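Local coordinates for protein MdcD (Pseudomonas aeruginosa, PDB 5VIP) that probably acts as the beta subunit of a biotin-independent malonate decarboxylase, taking part in carboxyl transfer and decarboxylation, at residues 74-79 / 91-96. Sequence-based numbering, arbitrary orientation.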
ATOM      1  N   ALA B  74      11.410   5.538 -11.907  1.00 11.87           N
ATOM      2  CA  ALA B  74      11.234   6.474 -10.811  1.00 13.83           C
ATOM      3  C   ALA B  74      12.255   6.133  -9.744  1.00 15.45           C
ATOM      4  O   ALA B  74      12.331   4.988  -9.302  1.00 14.81           O
ATOM      5  CB  ALA B  74       9.791   6.424 -10.250  1.00 12.75           C
ATOM      6  N   ALA B  75      13.047   7.124  -9.340  1.00 13.25           N
ATOM      7  CA  ALA B  75      14.093   6.922  -8.346  1.00 12.05           C
ATOM      8  C   ALA B  75      13.938   7.937  -7.221  1.00 17.64           C
ATOM      9  O   ALA B  75      13.901   9.141  -7.467  1.00 19.06           O
ATOM     10  CB  ALA B  75      15.468   7.039  -8.971  1.00 14.41           C
ATOM     11  N   ILE B  76      13.850   7.447  -5.991  1.00 15.78           N
ATOM     12  CA  ILE B  76      13.705   8.333  -4.841  1.00 19.06           C
ATOM     13  C   ILE B  76      15.084   8.676  -4.306  1.00 19.45           C
ATOM     14  O   ILE B  76      15.949   7.807  -4.167  1.00 19.15           O
ATOM     15  CB  ILE B  76      12.838   7.693  -3.742  1.00 19.22           C
ATOM     16  CG1 ILE B  76      11.485   7.287  -4.335  1.00 20.23           C
ATOM     17  CG2 ILE B  76      12.668   8.657  -2.565  1.00 21.06           C
ATOM     18  CD1 ILE B  76      10.607   6.475  -3.401  1.00 19.93           C
ATOM     19  N   GLU B  77      15.301   9.956  -4.047  1.00 19.42           N
ATOM     20  CA  GLU B  77      16.569  10.402  -3.494  1.00 17.34           C
ATOM     21  C   GLU B  77      16.521  10.296  -1.974  1.00 24.55           C
ATOM     22  O   GLU B  77      15.953  11.153  -1.294  1.00 24.22           O
ATOM     23  CB  GLU B  77      16.877  11.837  -3.932  1.00 23.41           C
ATOM     24  CG  GLU B  77      18.204  12.378  -3.391  1.00 28.58           C
ATOM     25  CD  GLU B  77      19.391  11.472  -3.710  1.00 30.85           C
ATOM     26  OE1 GLU B  77      19.905  11.541  -4.852  1.00 28.50           O
ATOM     27  OE2 GLU B  77      19.805  10.689  -2.817  1.00 29.85           O
ATOM     28  N   GLY B  78      17.103   9.223  -1.451  1.00 20.71           N
ATOM     29  CA  GLY B  78      17.115   8.976  -0.021  1.00 25.28           C
ATOM     30  C   GLY B  78      17.938   9.979   0.763  1.00 28.41           C
ATOM     31  O   GLY B  78      17.789  10.098   1.976  1.00 27.41           O
ATOM     32  N   ALA B  79      18.815  10.704   0.078  1.00 32.00           N
ATOM     33  CA  ALA B  79      19.647  11.693   0.756  1.00 35.91           C
ATOM     34  C   ALA B  79      18.864  12.974   1.049  1.00 36.11           C
ATOM     35  O   ALA B  79      19.360  13.861   1.744  1.00 43.91           O
ATOM     36  CB  ALA B  79      20.888  12.001  -0.078  1.00 34.77           C
ATOM     37  N   ALA B  91       2.841  11.827  -6.360  1.00 18.07           N
ATOM     38  CA  ALA B  91       2.118  11.884  -7.625  1.00 17.55           C
ATOM     39  C   ALA B  91       3.025  11.633  -8.827  1.00 17.77           C
ATOM     40  O   ALA B  91       2.577  11.104  -9.855  1.00 16.24           O
ATOM     41  CB  ALA B  91       1.421  13.225  -7.776  1.00 18.40           C
ATOM     42  N   LYS B  92       4.289  12.030  -8.721  1.00 15.23           N
ATOM     43  CA  LYS B  92       5.236  11.772  -9.810  1.00 17.66           C
ATOM     44  C   LYS B  92       5.380  10.268 -10.037  1.00 14.94           C
ATOM     45  O   LYS B  92       5.378   9.795 -11.169  1.00 15.81           O
ATOM     46  CB  LYS B  92       6.599  12.406  -9.506  1.00 17.74           C
ATOM     47  CG  LYS B  92       6.617  13.924  -9.713  1.00 17.78           C
ATOM     48  CD  LYS B  92       7.942  14.555  -9.293  1.00 20.37           C
ATOM     49  CE  LYS B  92       9.037  14.291 -10.315  1.00 19.37           C
ATOM     50  NZ  LYS B  92      10.298  15.052 -10.030  1.00 18.94           N
ATOM     51  N   ILE B  93       5.484   9.512  -8.949  1.00 15.31           N
ATOM     52  CA  ILE B  93       5.660   8.071  -9.074  1.00 14.03           C
ATOM     53  C   ILE B  93       4.362   7.429  -9.561  1.00 16.05           C
ATOM     54  O   ILE B  93       4.374   6.652 -10.507  1.00 15.23           O
ATOM     55  CB  ILE B  93       6.094   7.446  -7.751  1.00 14.90           C
ATOM     56  CG1 ILE B  93       7.431   8.054  -7.282  1.00 15.66           C
ATOM     57  CG2 ILE B  93       6.213   5.915  -7.893  1.00 15.75           C
ATOM     58  CD1 ILE B  93       7.829   7.630  -5.872  1.00 16.63           C
ATOM     59  N   ALA B  94       3.248   7.752  -8.906  1.00 15.19           N
ATOM     60  CA  ALA B  94       1.949   7.191  -9.281  1.00 12.50           C
ATOM     61  C   ALA B  94       1.618   7.504 -10.732  1.00 17.50           C
ATOM     62  O   ALA B  94       1.186   6.625 -11.480  1.00 13.60           O
ATOM     63  CB  ALA B  94       0.838   7.725  -8.347  1.00 12.33           C
ATOM     64  N   GLY B  95       1.827   8.756 -11.133  1.00 17.32           N
ATOM     65  CA  GLY B  95       1.500   9.177 -12.482  1.00 15.89           C
ATOM     66  C   GLY B  95       2.364   8.517 -13.540  1.00 15.07           C
ATOM     67  O   GLY B  95       1.891   8.220 -14.635  1.00 18.04           O
ATOM     68  N   ALA B  96       3.629   8.281 -13.218  1.00 15.69           N
ATOM     69  CA  ALA B  96       4.521   7.590 -14.154  1.00 17.23           C
ATOM     70  C   ALA B  96       4.038   6.153 -14.374  1.00 16.12           C
ATOM     71  O   ALA B  96       4.001   5.666 -15.506  1.00 15.74           O
ATOM     72  CB  ALA B  96       5.938   7.601 -13.640  1.00 15.80           C
TER
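A74 meets I93 where strand 69-76 is covered by helix 87-105, and the CA atoms of these two residues are 6.1 Å apart, the closest pair of CA atoms across the two segments. At this approach the single methyl of A74, directed toward the helix, has its CB 4.1 Å from I93 CG1. A75 turns to the other face of the sheet, as expected of the next residue in a strand, and packs on L115 of strand 111-115. I76 comes back to the helix side. Its CB does not aim directly at the helix, but CG1 lies anti to the carbonyl carbon (chi1 -55°) and the chain then runs extended (chi2 172°), which carries CD1 to 3.9 Å from I93 CD1. I76 CG1 is almost as near, 4.0 Å from the same methyl, so I93 CD1 rests against the last C-C bond of I76 and the two side chains cross at about a right angle. Past the strand, E77 OE2 accepts the backbone N-H of A79 (N to OE2 3.1 Å).

On the helix, I93 therefore serves both strand residues, CG1 for A74 and CD1 for I76. V59 and L85 touch both isoleucines, and I136 of helix 126-143 also packs on I93. The K92 ammonium is taken up by a salt bridge to D57 and a hydrogen bond to the V59 carbonyl. Strand 69-76, helix 87-105 and strand 111-115 form a beta-alpha-beta unit, consistent with the crotonase-like fold of carboxyltransferases. No hydrogen bond links the two segments, and only 134 Å² is buried between them, so this joint depends on van der Waals packing and exclusion of water.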